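PDB 2W40: glycerol kinase, putative from Plasmodium falciparum, which probably catalyses the ATP-dependent phosphorylation of glycerol to sn-glycerol 3-phosphate. Local coordinates for residues C[86-91]-C[162-167]; C[98-103]-C[143-148]. One frame throughout, in Å; residues are numbered along the deposited sequence.

Interaction 1: residues C[86-91]-C[162-167]; sequences ETVIIW and AVIGNI. With EDO (1,2-ethanediol), chain B.
Strands 88-91 and 162-166 form a two-stranded antiparallel ladder in which backbone pairing sets the register and one tryptophan lies across the partner strand. I89 pairs with G165 through I89 N to G165 O (2.9 Å) and the return bond G165 N to I89 O; W91 and V163 form a second hydrogen-bonded pair, with V163 N to W91 O at 2.8 Å. The W91 side chain shows how a large ring can use such a ladder. CB leaves on the face shared with I89 and V163, and CG takes the crowded position between backbone N and carbonyl carbon (chi1 60°), which folds the indole back across the partner strand. V163 CB lies over the five-membered ring, 3.8 Å from its centroid and 21° off the normal, a CH-pi contact in which NE1 and CE2 come nearest to that carbon; CD2 and CE3 run past V163 O. Farther out CZ2 meets V163 CG1 at 3.4 Å, and at the tip CZ3 and CH2 settle against the bare backbone of G165, CZ3 lying 3.7 Å from G165 CA. At the other end, T87 O receives N166 ND2 at 3.0 Å, the amide sitting well above the carbonyl plane, and a water that also accepts from I167 N; N166 ND2 is shared with S139. E86, in the loop just before the strand, binds glycerol through OE1 and R189 through an OE2 salt bridge, consistent with the ladder bordering the substrate site. An ethanediol donates from O2 to I164 O. Beyond the ladder, W170 and F173 of helix 167-176 meet the W91 indole edge-to-face, whereas V88, I90 and I164 point to the other face, packed by helices 140-149 and 151-158, and T87 and I89 touch A102 of strand 102-103.

Interaction 2: residues C[98-103]-C[143-148]; sequences PLYNAI and ILWLIQ. With EDO (1,2-ethanediol), chain D.
Y100 OH is gripped three times: by E46 OE2, by R109 NH1, and by an ethanediol whose O1 donates to it at 2.6 Å in the plane of the ring. Since the diol and the guanidinium both donate, the phenol proton is probably directed at the carboxylate. These bonds hold the far end of a ring whose CG stands anti to the backbone N (chi1 -167°), and one face of the ring meets helix 140-149. L146 CD2 comes over that face, 3.9 Å from the ring centroid and 28° off the normal, a CH-pi contact leaning toward the CB end, where CD2 of leucine lies 3.6 Å from Y100 CG. I103 meets the same leucine tip to tip, its CD1 at 3.8 Å from L146 CG, and the same methyl also rests near W145 CE3 at 4.2 Å. R109 makes a cation-pi interaction with the W145 indole as well, tying together the two aromatic residues. The contact packs helix 140-149 on the loop and short strand that follow strand 88-92 in the FGGY N-terminal region, away from the annotated sites. The hydroxyl's partners probably help fix the ring, while the methyl contacts add apolar burial with less demand on direction.

Interaction 1 is fully buried, a ladder governed by backbone hydrogen bonds; interaction 2 is smaller, partly exposed, and depends on methyl groups, an aromatic face and a charged rim. They are nevertheless neighbouring parts of one packed unit in the N-terminal FGGY region, with segments 98-103 and 143-148 both lying within the loop closed by the ladder. Strand 88-92 joins them: V88 O accepts from I103 N and I90 O from L99 N, probable bonds. From strand 162-166, I164 CG2 packs on I143 CD1 of helix 140-149. That helix serves both contacts, since its L146 touches I90 as well as Y100 and I103. The substrate lies at the ladder's E86 end, whereas interaction 2 lies away from the annotated sites.

Interaction 1: residues C[86-91]-C[162-167]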
ATOM      1  N   GLU C  86       8.721 -24.465 -14.007  1.00  6.04           N
ATOM      2  CA  GLU C  86       7.485 -24.833 -13.319  1.00  5.65           C
ATOM      3  C   GLU C  86       6.207 -24.553 -14.133  1.00  4.26           C
ATOM      4  O   GLU C  86       5.272 -25.307 -14.098  1.00  7.47           O
ATOM      5  CB  GLU C  86       7.360 -24.238 -11.945  1.00  6.42           C
ATOM      6  CG  GLU C  86       8.449 -24.647 -10.932  1.00  6.37           C
ATOM      7  CD  GLU C  86       9.660 -23.716 -10.900  1.00 10.75           C
ATOM      8  OE1 GLU C  86       9.565 -22.563 -11.396  1.00  8.68           O
ATOM      9  OE2 GLU C  86      10.721 -24.109 -10.346  1.00  8.89           O
ATOM     10  N   THR C  87       6.197 -23.432 -14.811  1.00  5.57           N
ATOM     11  CA  THR C  87       5.098 -23.034 -15.682  1.00  6.27           C
ATOM     12  C   THR C  87       4.797 -24.238 -16.583  1.00  6.18           C
ATOM     13  O   THR C  87       5.690 -24.869 -17.131  1.00  6.95           O
ATOM     14  CB  THR C  87       5.529 -21.843 -16.517  1.00  5.43           C
ATOM     15  OG1 THR C  87       5.755 -20.745 -15.615  1.00  6.69           O
ATOM     16  CG2 THR C  87       4.446 -21.476 -17.574  1.00  6.93           C
ATOM     17  N   VAL C  88       3.489 -24.531 -16.712  1.00  6.45           N
ATOM     18  CA  VAL C  88       3.061 -25.798 -17.359  1.00  6.51           C
ATOM     19  C   VAL C  88       1.939 -25.503 -18.381  1.00  5.73           C
ATOM     20  O   VAL C  88       1.027 -24.679 -18.143  1.00  7.44           O
ATOM     21  CB  VAL C  88       2.722 -26.935 -16.342  1.00  6.66           C
ATOM     22  CG1 VAL C  88       1.516 -26.524 -15.520  1.00  8.32           C
ATOM     23  CG2 VAL C  88       2.528 -28.278 -17.045  1.00  7.39           C
ATOM     24  N   ILE C  89       2.061 -26.231 -19.480  1.00  6.66           N
ATOM     25  CA  ILE C  89       1.039 -26.211 -20.591  1.00  7.24           C
ATOM     26  C   ILE C  89       0.736 -27.708 -20.872  1.00  5.98           C
ATOM     27  O   ILE C  89       1.613 -28.563 -20.907  1.00  6.66           O
ATOM     28  CB  ILE C  89       1.520 -25.504 -21.869  1.00  8.43           C
ATOM     29  CG1 ILE C  89       1.998 -24.070 -21.590  1.00  9.64           C
ATOM     30  CG2 ILE C  89       0.420 -25.452 -22.979  1.00  8.35           C
ATOM     31  CD1 ILE C  89       3.104 -23.772 -22.609  1.00 11.91           C
ATOM     32  N   ILE C  90      -0.543 -27.967 -21.106  1.00  5.75           N
ATOM     33  CA  ILE C  90      -1.018 -29.287 -21.568  1.00  7.46           C
ATOM     34  C   ILE C  90      -1.643 -28.996 -22.971  1.00  6.79           C
ATOM     35  O   ILE C  90      -2.521 -28.094 -23.153  1.00  7.80           O
ATOM     36  CB  ILE C  90      -2.022 -29.983 -20.618  1.00  7.95           C
ATOM     37  CG1 ILE C  90      -1.402 -30.077 -19.212  1.00 10.36           C
ATOM     38  CG2 ILE C  90      -2.457 -31.380 -21.127  1.00  7.93           C
ATOM     39  CD1 ILE C  90      -2.277 -30.733 -18.122  1.00 10.25           C
ATOM     40  N   TRP C  91      -1.145 -29.733 -23.956  1.00  6.82           N
ATOM     41  CA  TRP C  91      -1.600 -29.521 -25.318  1.00  7.77           C
ATOM     42  C   TRP C  91      -1.924 -30.834 -26.039  1.00  8.30           C
ATOM     43  O   TRP C  91      -1.602 -31.892 -25.587  1.00  9.07           O
ATOM     44  CB  TRP C  91      -0.598 -28.744 -26.172  1.00  8.38           C
ATOM     45  CG  TRP C  91       0.784 -29.313 -26.383  1.00  7.47           C
ATOM     46  CD1 TRP C  91       1.224 -30.031 -27.457  1.00  8.51           C
ATOM     47  CD2 TRP C  91       1.973 -29.111 -25.544  1.00  6.79           C
ATOM     48  NE1 TRP C  91       2.539 -30.344 -27.336  1.00  8.71           N
ATOM     49  CE2 TRP C  91       3.055 -29.776 -26.192  1.00  8.00           C
ATOM     50  CE3 TRP C  91       2.201 -28.494 -24.318  1.00  5.88           C
ATOM     51  CZ2 TRP C  91       4.357 -29.752 -25.669  1.00  7.08           C
ATOM     52  CZ3 TRP C  91       3.511 -28.469 -23.796  1.00  9.24           C
ATOM     53  CH2 TRP C  91       4.568 -29.085 -24.466  1.00  7.18           C
ATOM     54  N   ALA C 162      -2.654 -36.153 -25.188  1.00  9.38           N
ATOM     55  CA  ALA C 162      -2.131 -34.893 -24.662  1.00  8.87           C
ATOM     56  C   ALA C 162      -0.602 -35.018 -24.448  1.00  8.92           C
ATOM     57  O   ALA C 162      -0.077 -36.111 -24.276  1.00 10.14           O
ATOM     58  CB  ALA C 162      -2.806 -34.494 -23.325  1.00 10.05           C
ATOM     59  N   VAL C 163       0.066 -33.857 -24.408  1.00  7.97           N
ATOM     60  CA  VAL C 163       1.455 -33.709 -23.943  1.00  8.50           C
ATOM     61  C   VAL C 163       1.362 -32.749 -22.746  1.00  6.86           C
ATOM     62  O   VAL C 163       0.687 -31.649 -22.847  1.00  8.11           O
ATOM     63  CB  VAL C 163       2.349 -33.143 -25.067  1.00  7.12           C
ATOM     64  CG1 VAL C 163       3.783 -32.959 -24.551  1.00  8.89           C
ATOM     65  CG2 VAL C 163       2.390 -34.017 -26.265  1.00  8.03           C
ATOM     66  N   ILE C 164       2.068 -33.105 -21.640  1.00  8.02           N
ATOM     67  CA  ILE C 164       2.205 -32.194 -20.498  1.00  8.06           C
ATOM     68  C   ILE C 164       3.665 -31.703 -20.579  1.00  8.78           C
ATOM     69  O   ILE C 164       4.597 -32.489 -20.521  1.00  8.10           O
ATOM     70  CB  ILE C 164       2.030 -32.913 -19.135  1.00  9.08           C
ATOM     71  CG1 ILE C 164       0.646 -33.633 -19.129  1.00  8.06           C
ATOM     72  CG2 ILE C 164       2.186 -31.960 -17.966  1.00  9.69           C
ATOM     73  CD1 ILE C 164       0.390 -34.352 -17.816  1.00 10.97           C
ATOM     74  N   GLY C 165       3.826 -30.408 -20.664  1.00  8.62           N
ATOM     75  CA  GLY C 165       5.169 -29.852 -20.783  1.00  7.17           C
ATOM     76  C   GLY C 165       5.432 -28.536 -20.099  1.00  6.71           C
ATOM     77  O   GLY C 165       4.561 -27.663 -20.015  1.00  7.64           O
ATOM     78  N   ASN C 166       6.670 -28.400 -19.633  1.00  4.99           N
ATOM     79  CA  ASN C 166       7.136 -27.114 -19.270  1.00  6.28           C
ATOM     80  C   ASN C 166       7.449 -26.232 -20.510  1.00  5.72           C
ATOM     81  O   ASN C 166       7.345 -26.679 -21.611  1.00  5.46           O
ATOM     82  CB  ASN C 166       8.305 -27.202 -18.341  1.00  5.86           C
ATOM     83  CG  ASN C 166       8.008 -27.848 -16.940  1.00  6.75           C
ATOM     84  OD1 ASN C 166       8.807 -28.712 -16.506  1.00 10.97           O
ATOM     85  ND2 ASN C 166       6.916 -27.466 -16.242  1.00  8.32           N
ATOM     86  N   ILE C 167       7.896 -25.000 -20.321  1.00  5.69           N
ATOM     87  CA  ILE C 167       8.031 -24.077 -21.435  1.00  6.10           C
ATOM     88  C   ILE C 167       9.119 -24.563 -22.431  1.00  5.26           C
ATOM     89  O   ILE C 167       9.003 -24.427 -23.610  1.00  8.13           O
ATOM     90  CB  ILE C 167       8.334 -22.662 -20.927  1.00  7.42           C
ATOM     91  CG1 ILE C 167       7.094 -22.051 -20.252  1.00  8.55           C
ATOM     92  CG2 ILE C 167       8.949 -21.729 -22.039  1.00  6.31           C
ATOM     93  CD1 ILE C 167       6.054 -21.575 -21.262  1.00 10.32           C
TER
HETATM   94  C1  EDO B1512       5.946 -31.271 -16.696  1.00 23.94           C
HETATM   95  O1  EDO B1512       5.094 -30.321 -17.322  1.00 28.46           O
HETATM   96  C2  EDO B1512       5.950 -32.630 -17.353  1.00 19.97           C
HETATM   97  O2  EDO B1512       6.621 -32.585 -18.627  1.00 12.32           O
HETATM   98  O   HOH W   1       8.287 -24.066 -17.608  1.00  5.62           O

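Interaction 2: residues C[98-103]-C[143-148]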
ATOM      1  N   PRO C  98      -2.999 -25.893 -27.552  1.00 11.11           N
ATOM      2  CA  PRO C  98      -3.094 -25.872 -26.096  1.00 11.45           C
ATOM      3  C   PRO C  98      -4.507 -26.155 -25.654  1.00 11.09           C
ATOM      4  O   PRO C  98      -5.440 -25.649 -26.259  1.00 11.31           O
ATOM      5  CB  PRO C  98      -2.699 -24.434 -25.708  1.00 12.16           C
ATOM      6  CG  PRO C  98      -1.918 -23.977 -26.808  1.00 14.84           C
ATOM      7  CD  PRO C  98      -2.458 -24.613 -28.061  1.00 12.30           C
ATOM      8  N   LEU C  99      -4.635 -26.921 -24.577  1.00  9.50           N
ATOM      9  CA  LEU C  99      -5.952 -27.223 -24.054  1.00  9.89           C
ATOM     10  C   LEU C  99      -6.354 -26.192 -23.004  1.00  8.78           C
ATOM     11  O   LEU C  99      -7.498 -26.211 -22.547  1.00 10.49           O
ATOM     12  CB  LEU C  99      -5.963 -28.667 -23.546  1.00 10.08           C
ATOM     13  CG  LEU C  99      -5.716 -29.760 -24.590  1.00 11.87           C
ATOM     14  CD1 LEU C  99      -5.549 -31.017 -23.839  1.00 11.97           C
ATOM     15  CD2 LEU C  99      -6.886 -29.956 -25.484  1.00 19.05           C
ATOM     16  N   TYR C 100      -5.388 -25.380 -22.543  1.00  9.11           N
ATOM     17  CA  TYR C 100      -5.585 -24.337 -21.599  1.00  8.00           C
ATOM     18  C   TYR C 100      -4.393 -23.416 -21.681  1.00  9.50           C
ATOM     19  O   TYR C 100      -3.398 -23.801 -22.218  1.00  9.46           O
ATOM     20  CB  TYR C 100      -5.710 -24.940 -20.196  1.00  7.53           C
ATOM     21  CG  TYR C 100      -6.236 -23.914 -19.160  1.00 11.04           C
ATOM     22  CD1 TYR C 100      -7.579 -23.688 -19.042  1.00 12.27           C
ATOM     23  CD2 TYR C 100      -5.379 -23.216 -18.272  1.00 11.09           C
ATOM     24  CE1 TYR C 100      -8.061 -22.700 -18.125  1.00 11.57           C
ATOM     25  CE2 TYR C 100      -5.826 -22.332 -17.354  1.00  9.19           C
ATOM     26  CZ  TYR C 100      -7.179 -22.061 -17.249  1.00  9.88           C
ATOM     27  OH  TYR C 100      -7.735 -21.139 -16.367  1.00 12.75           O
ATOM     28  N   ASN C 101      -4.502 -22.201 -21.140  1.00  7.83           N
ATOM     29  CA  ASN C 101      -3.323 -21.319 -21.012  1.00  8.80           C
ATOM     30  C   ASN C 101      -2.194 -21.998 -20.254  1.00  8.28           C
ATOM     31  O   ASN C 101      -2.397 -22.918 -19.485  1.00  8.21           O
ATOM     32  CB  ASN C 101      -3.657 -20.023 -20.311  1.00  8.69           C
ATOM     33  CG  ASN C 101      -4.293 -18.932 -21.220  1.00 10.85           C
ATOM     34  OD1 ASN C 101      -4.972 -17.987 -20.692  1.00 14.75           O
ATOM     35  ND2 ASN C 101      -4.187 -19.055 -22.485  1.00  8.34           N
ATOM     36  N   ALA C 102      -0.987 -21.458 -20.380  1.00  7.59           N
ATOM     37  CA  ALA C 102       0.065 -21.812 -19.435  1.00  8.17           C
ATOM     38  C   ALA C 102      -0.391 -21.321 -18.034  1.00  7.57           C
ATOM     39  O   ALA C 102      -0.797 -20.213 -17.885  1.00  9.04           O
ATOM     40  CB  ALA C 102       1.425 -21.192 -19.840  1.00  8.03           C
ATOM     41  N   ILE C 103      -0.209 -22.159 -16.984  1.00  7.05           N
ATOM     42  CA  ILE C 103      -0.334 -21.760 -15.620  1.00  7.14           C
ATOM     43  C   ILE C 103       1.079 -21.576 -15.057  1.00  5.88           C
ATOM     44  O   ILE C 103       1.909 -22.503 -15.076  1.00  7.41           O
ATOM     45  CB  ILE C 103      -1.102 -22.774 -14.748  1.00  6.92           C
ATOM     46  CG1 ILE C 103      -2.556 -22.945 -15.303  1.00  8.41           C
ATOM     47  CG2 ILE C 103      -1.197 -22.231 -13.304  1.00  8.67           C
ATOM     48  CD1 ILE C 103      -3.406 -23.994 -14.592  1.00  8.76           C
ATOM     49  N   ILE C 143      -1.062 -29.249 -12.740  1.00  7.04           N
ATOM     50  CA  ILE C 143      -1.495 -30.249 -13.658  1.00  8.03           C
ATOM     51  C   ILE C 143      -2.773 -30.875 -13.039  1.00  8.26           C
ATOM     52  O   ILE C 143      -3.750 -31.141 -13.736  1.00  8.71           O
ATOM     53  CB  ILE C 143      -0.406 -31.308 -13.801  1.00  8.21           C
ATOM     54  CG1 ILE C 143       0.861 -30.731 -14.570  1.00  7.45           C
ATOM     55  CG2 ILE C 143      -0.944 -32.565 -14.523  1.00  9.27           C
ATOM     56  CD1 ILE C 143       2.225 -31.580 -14.378  1.00  9.34           C
ATOM     57  N   LEU C 144      -2.684 -31.234 -11.738  1.00  8.59           N
ATOM     58  CA  LEU C 144      -3.824 -31.785 -11.029  1.00  9.68           C
ATOM     59  C   LEU C 144      -5.060 -30.889 -11.127  1.00  8.29           C
ATOM     60  O   LEU C 144      -6.188 -31.344 -11.432  1.00 11.35           O
ATOM     61  CB  LEU C 144      -3.487 -32.080  -9.606  1.00 11.15           C
ATOM     62  CG  LEU C 144      -4.638 -32.696  -8.726  1.00 11.46           C
ATOM     63  CD1 LEU C 144      -5.168 -34.006  -9.281  1.00 11.70           C
ATOM     64  CD2 LEU C 144      -4.113 -32.842  -7.265  1.00 10.60           C
ATOM     65  N   TRP C 145      -4.903 -29.626 -10.905  1.00  9.72           N
ATOM     66  CA  TRP C 145      -5.990 -28.713 -11.025  1.00  8.73           C
ATOM     67  C   TRP C 145      -6.620 -28.769 -12.409  1.00  9.70           C
ATOM     68  O   TRP C 145      -7.862 -28.795 -12.554  1.00 11.49           O
ATOM     69  CB  TRP C 145      -5.521 -27.286 -10.754  1.00 10.89           C
ATOM     70  CG  TRP C 145      -6.639 -26.288 -10.692  1.00 12.41           C
ATOM     71  CD1 TRP C 145      -7.325 -25.892  -9.568  1.00 14.08           C
ATOM     72  CD2 TRP C 145      -7.211 -25.561 -11.772  1.00 10.44           C
ATOM     73  NE1 TRP C 145      -8.251 -24.944  -9.917  1.00 13.73           N
ATOM     74  CE2 TRP C 145      -8.238 -24.764 -11.245  1.00 13.21           C
ATOM     75  CE3 TRP C 145      -6.980 -25.535 -13.148  1.00 11.62           C
ATOM     76  CZ2 TRP C 145      -8.977 -23.895 -12.031  1.00 12.36           C
ATOM     77  CZ3 TRP C 145      -7.729 -24.679 -13.929  1.00 12.31           C
ATOM     78  CH2 TRP C 145      -8.749 -23.917 -13.358  1.00 13.74           C
ATOM     79  N   LEU C 146      -5.801 -28.767 -13.453  1.00 10.28           N
ATOM     80  CA  LEU C 146      -6.278 -28.844 -14.863  1.00 10.90           C
ATOM     81  C   LEU C 146      -7.116 -30.115 -15.099  1.00 10.67           C
ATOM     82  O   LEU C 146      -8.185 -30.065 -15.688  1.00 13.87           O
ATOM     83  CB  LEU C 146      -5.116 -28.719 -15.859  1.00 11.53           C
ATOM     84  CG  LEU C 146      -4.584 -27.294 -15.935  1.00 12.71           C
ATOM     85  CD1 LEU C 146      -3.186 -27.357 -16.639  1.00 13.45           C
ATOM     86  CD2 LEU C 146      -5.601 -26.401 -16.635  1.00 14.43           C
ATOM     87  N   ILE C 147      -6.645 -31.245 -14.628  1.00  9.66           N
ATOM     88  CA  ILE C 147      -7.303 -32.542 -14.744  1.00 11.30           C
ATOM     89  C   ILE C 147      -8.637 -32.521 -13.991  1.00 12.29           C
ATOM     90  O   ILE C 147      -9.645 -32.933 -14.538  1.00 13.23           O
ATOM     91  CB  ILE C 147      -6.401 -33.645 -14.136  1.00  9.02           C
ATOM     92  CG1 ILE C 147      -5.194 -33.961 -15.040  1.00 10.49           C
ATOM     93  CG2 ILE C 147      -7.091 -35.003 -13.922  1.00 12.54           C
ATOM     94  CD1 ILE C 147      -4.156 -34.860 -14.320  1.00 10.04           C
ATOM     95  N   GLN C 148      -8.654 -31.945 -12.787  1.00 12.51           N
ATOM     96  CA  GLN C 148      -9.851 -31.876 -11.986  1.00 14.25           C
ATOM     97  C   GLN C 148     -10.877 -30.915 -12.518  1.00 14.16           C
ATOM     98  O   GLN C 148     -12.083 -31.082 -12.212  1.00 16.36           O
ATOM     99  CB  GLN C 148      -9.533 -31.491 -10.539  1.00 14.71           C
ATOM    100  CG  GLN C 148      -8.817 -32.513  -9.747  1.00 14.04           C
ATOM    101  CD  GLN C 148      -8.768 -32.154  -8.297  1.00 16.47           C
ATOM    102  OE1 GLN C 148      -9.051 -30.998  -7.889  1.00 22.43           O
ATOM    103  NE2 GLN C 148      -8.427 -33.149  -7.484  1.00 17.61           N
TER
HETATM  104  C1  EDO D1509     -10.294 -19.847 -17.762  1.00 31.03           C
HETATM  105  O1  EDO D1509     -10.352 -20.808 -16.575  1.00 32.07           O
HETATM  106  C2  EDO D1509      -9.235 -18.727 -18.134  1.00 31.32           C
HETATM  107  O2  EDO D1509      -7.954 -19.101 -18.856  1.00 24.00           O